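Local atomic coordinates of aminotransferase class I and II (Streptococcus suis 89/1591, PDB entry 3OP7), a protein that probably catalyses pyridoxal-phosphate-dependent transfer of amino groups between amino acids and keto acids. Residues G139-L144 with A169-Y175. Residues are numbered along the deposited sequence; the frame is centred on the assembly and turned at random.
Sequences GWLPDL and AVMDRTY. With EDO (1,2-ethanediol), chain F; EDO (1,2-ethanediol), chain K.
Tyr175, in the first turn of helix 173-184, reaches across to Pro142 and donates a hydrogen bond from OH to Pro142 O at 2.7 Å. The acceptor lies at the ring edge, in plane, whereas the hydroxyl stands 58° out of the carbonyl plane. CG of Tyr175 is anti to the backbone N (chi1 -166°), which carries the long ring away from its helix to the strand. Leu144 supplies apolar cover: its CD1 sits over one ring face, 3.9 Å from the centroid in a CH-pi contact. A branched leucine suits this place, since both methyls lie on one side of the ring plane, CD1 toward CE2 and CD2 toward CE1. On the other side, Pro142 and selenomethionine Met171 meet tip to tip, CD to CE at 3.6 Å, a compact, puckered ring against the end of an extended, unbranched chain. Leu141 divides its methyls, CD2 against Met171 CG (3.8 Å) and CD1 beside Tyr175 CD2. Strand 141-142 is the outermost strand on one side of the large mixed sheet of this fold-type I aminotransferase domain, so the contact ties the sheet's edge to helix 173-184. Asp172 is the N-cap of that helix, its OD1 accepting from Tyr175 N at 3.1 Å. Packing is sparser toward partly exposed Gly139, Ala169 and Val170. Ala169 CB, a methyl small enough for so close a carbonyl, approaches Gly139 O to 3.3 Å. An ethanediol, probably from the crystallisation liquor, bridges the segments: O2 donates to Gly139 O, and O1 accepts from Val170 N at 2.9 Å. Positive phi (66°) favours glycine at 139; lacking a side chain, it also lets O2 come close.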
loop_
_atom_site.group_PDB
_atom_site.type_symbol
_atom_site.label_atom_id
_atom_site.label_comp_id
_atom_site.label_asym_id
_atom_site.label_seq_id
_atom_site.Cartn_x
_atom_site.Cartn_y
_atom_site.Cartn_z
ATOM N N GLY A 139 15.634 26.784 15.423
ATOM C CA GLY A 139 14.915 25.661 16.025
ATOM C C GLY A 139 14.458 24.618 15.021
ATOM O O GLY A 139 13.462 23.891 15.240
ATOM N N TRP A 140 15.228 24.501 13.942
ATOM C CA TRP A 140 14.954 23.589 12.822
ATOM C C TRP A 140 13.646 23.910 12.086
ATOM O O TRP A 140 13.117 23.070 11.395
ATOM C CB TRP A 140 14.940 22.092 13.222
ATOM C CG TRP A 140 16.315 21.482 13.502
ATOM C CD1 TRP A 140 16.727 20.912 14.670
ATOM C CD2 TRP A 140 17.408 21.346 12.587
ATOM N NE1 TRP A 140 18.015 20.425 14.542
ATOM C CE2 TRP A 140 18.461 20.686 13.277
ATOM C CE3 TRP A 140 17.602 21.697 11.252
ATOM C CZ2 TRP A 140 19.686 20.380 12.667
ATOM C CZ3 TRP A 140 18.809 21.387 10.639
ATOM C CH2 TRP A 140 19.861 20.770 11.368
ATOM N N LEU A 141 13.100 25.103 12.290
ATOM C CA LEU A 141 11.967 25.507 11.512
ATOM C C LEU A 141 12.430 26.229 10.247
ATOM O O LEU A 141 13.459 26.930 10.238
ATOM C CB LEU A 141 11.030 26.389 12.307
ATOM C CG LEU A 141 10.408 25.805 13.563
ATOM C CD1 LEU A 141 9.747 26.936 14.346
ATOM C CD2 LEU A 141 9.499 24.618 13.207
ATOM N N PRO A 142 11.634 26.134 9.188
ATOM C CA PRO A 142 11.962 26.897 7.967
ATOM C C PRO A 142 11.454 28.310 8.111
ATOM O O PRO A 142 10.782 28.611 9.099
ATOM C CB PRO A 142 11.176 26.170 6.895
ATOM C CG PRO A 142 9.926 25.804 7.617
ATOM C CD PRO A 142 10.362 25.402 9.009
ATOM N N ASP A 143 11.833 29.192 7.190
ATOM C CA ASP A 143 11.574 30.621 7.353
ATOM C C ASP A 143 10.314 30.970 6.539
ATOM O O ASP A 143 10.280 30.841 5.329
ATOM C CB ASP A 143 12.806 31.402 6.875
ATOM C CG ASP A 143 12.696 32.917 7.027
ATOM O OD1 ASP A 143 11.656 33.476 7.468
ATOM O OD2 ASP A 143 13.696 33.560 6.660
ATOM N N LEU A 144 9.287 31.425 7.230
ATOM C CA LEU A 144 8.057 31.880 6.572
ATOM C C LEU A 144 8.302 33.003 5.566
ATOM O O LEU A 144 7.627 33.021 4.532
ATOM C CB LEU A 144 7.036 32.288 7.606
ATOM C CG LEU A 144 6.432 31.167 8.450
ATOM C CD1 LEU A 144 5.794 31.737 9.722
ATOM C CD2 LEU A 144 5.410 30.337 7.582
ATOM N N ALA A 169 11.300 18.606 15.544
ATOM C CA ALA A 169 10.849 19.981 15.828
ATOM C C ALA A 169 9.407 20.174 15.341
ATOM O O ALA A 169 9.000 19.552 14.370
ATOM C CB ALA A 169 11.763 21.013 15.114
ATOM N N VAL A 170 8.653 21.047 16.000
ATOM C CA VAL A 170 7.239 21.188 15.703
ATOM C C VAL A 170 6.881 22.670 15.434
ATOM O O VAL A 170 7.457 23.574 16.006
ATOM C CB VAL A 170 6.426 20.527 16.873
ATOM C CG1 VAL A 170 6.328 21.503 18.066
ATOM C CG2 VAL A 170 5.109 20.008 16.454
HETATM N N MSE A 171 5.979 22.877 14.485
HETATM C CA MSE A 171 5.335 24.176 14.290
HETATM C C MSE A 171 4.123 24.282 15.170
HETATM O O MSE A 171 3.174 23.518 15.022
HETATM C CB MSE A 171 4.870 24.343 12.848
HETATM C CG MSE A 171 5.971 24.269 11.816
HETATM SE SE MSE A 171 5.278 23.941 10.006
HETATM C CE MSE A 171 6.950 24.185 9.057
ATOM N N ASP A 172 4.095 25.278 16.014
ATOM C CA ASP A 172 2.938 25.454 16.879
ATOM C C ASP A 172 1.802 26.203 16.158
ATOM O O ASP A 172 1.904 26.562 14.971
ATOM C CB ASP A 172 3.341 26.101 18.208
ATOM C CG ASP A 172 3.825 27.528 18.077
ATOM O OD1 ASP A 172 3.714 28.166 17.016
ATOM O OD2 ASP A 172 4.317 28.032 19.085
ATOM N N ARG A 173 0.722 26.439 16.877
ATOM C CA ARG A 173 -0.439 27.119 16.321
ATOM C C ARG A 173 -0.104 28.478 15.722
ATOM O O ARG A 173 -0.551 28.776 14.649
ATOM C CB ARG A 173 -1.518 27.330 17.397
ATOM C CG ARG A 173 -2.737 28.146 16.919
ATOM C CD ARG A 173 -3.791 28.274 18.023
ATOM N NE ARG A 173 -4.452 26.992 18.288
ATOM C CZ ARG A 173 -5.494 26.505 17.611
ATOM N NH1 ARG A 173 -6.018 27.134 16.573
ATOM N NH2 ARG A 173 -6.017 25.369 17.989
ATOM N N THR A 174 0.640 29.304 16.440
ATOM C CA THR A 174 0.963 30.660 15.947
ATOM C C THR A 174 1.686 30.576 14.579
ATOM O O THR A 174 1.370 31.318 13.645
ATOM C CB THR A 174 1.819 31.410 16.943
ATOM O OG1 THR A 174 1.104 31.501 18.187
ATOM C CG2 THR A 174 2.139 32.850 16.463
ATOM N N TYR A 175 2.667 29.692 14.501
ATOM C CA TYR A 175 3.354 29.404 13.246
ATOM C C TYR A 175 2.459 28.884 12.141
ATOM O O TYR A 175 2.506 29.391 11.011
ATOM C CB TYR A 175 4.476 28.397 13.488
ATOM C CG TYR A 175 5.442 28.289 12.331
ATOM C CD1 TYR A 175 5.124 27.591 11.196
ATOM C CD2 TYR A 175 6.697 28.902 12.401
ATOM C CE1 TYR A 175 6.033 27.516 10.123
ATOM C CE2 TYR A 175 7.593 28.790 11.357
ATOM C CZ TYR A 175 7.235 28.127 10.219
ATOM O OH TYR A 175 8.127 28.051 9.191
HETATM C C1 EDO F . 9.844 23.511 18.492
HETATM O O1 EDO F . 10.172 22.123 18.265
HETATM C C2 EDO F . 10.536 24.430 17.478
HETATM O O2 EDO F . 11.968 24.261 17.504
HETATM C C1 EDO K . -8.223 22.152 18.299
HETATM O O1 EDO K . -8.628 23.311 17.548
HETATM C C2 EDO K . -6.711 22.171 18.518
HETATM O O2 EDO K . -6.104 20.865 18.555
#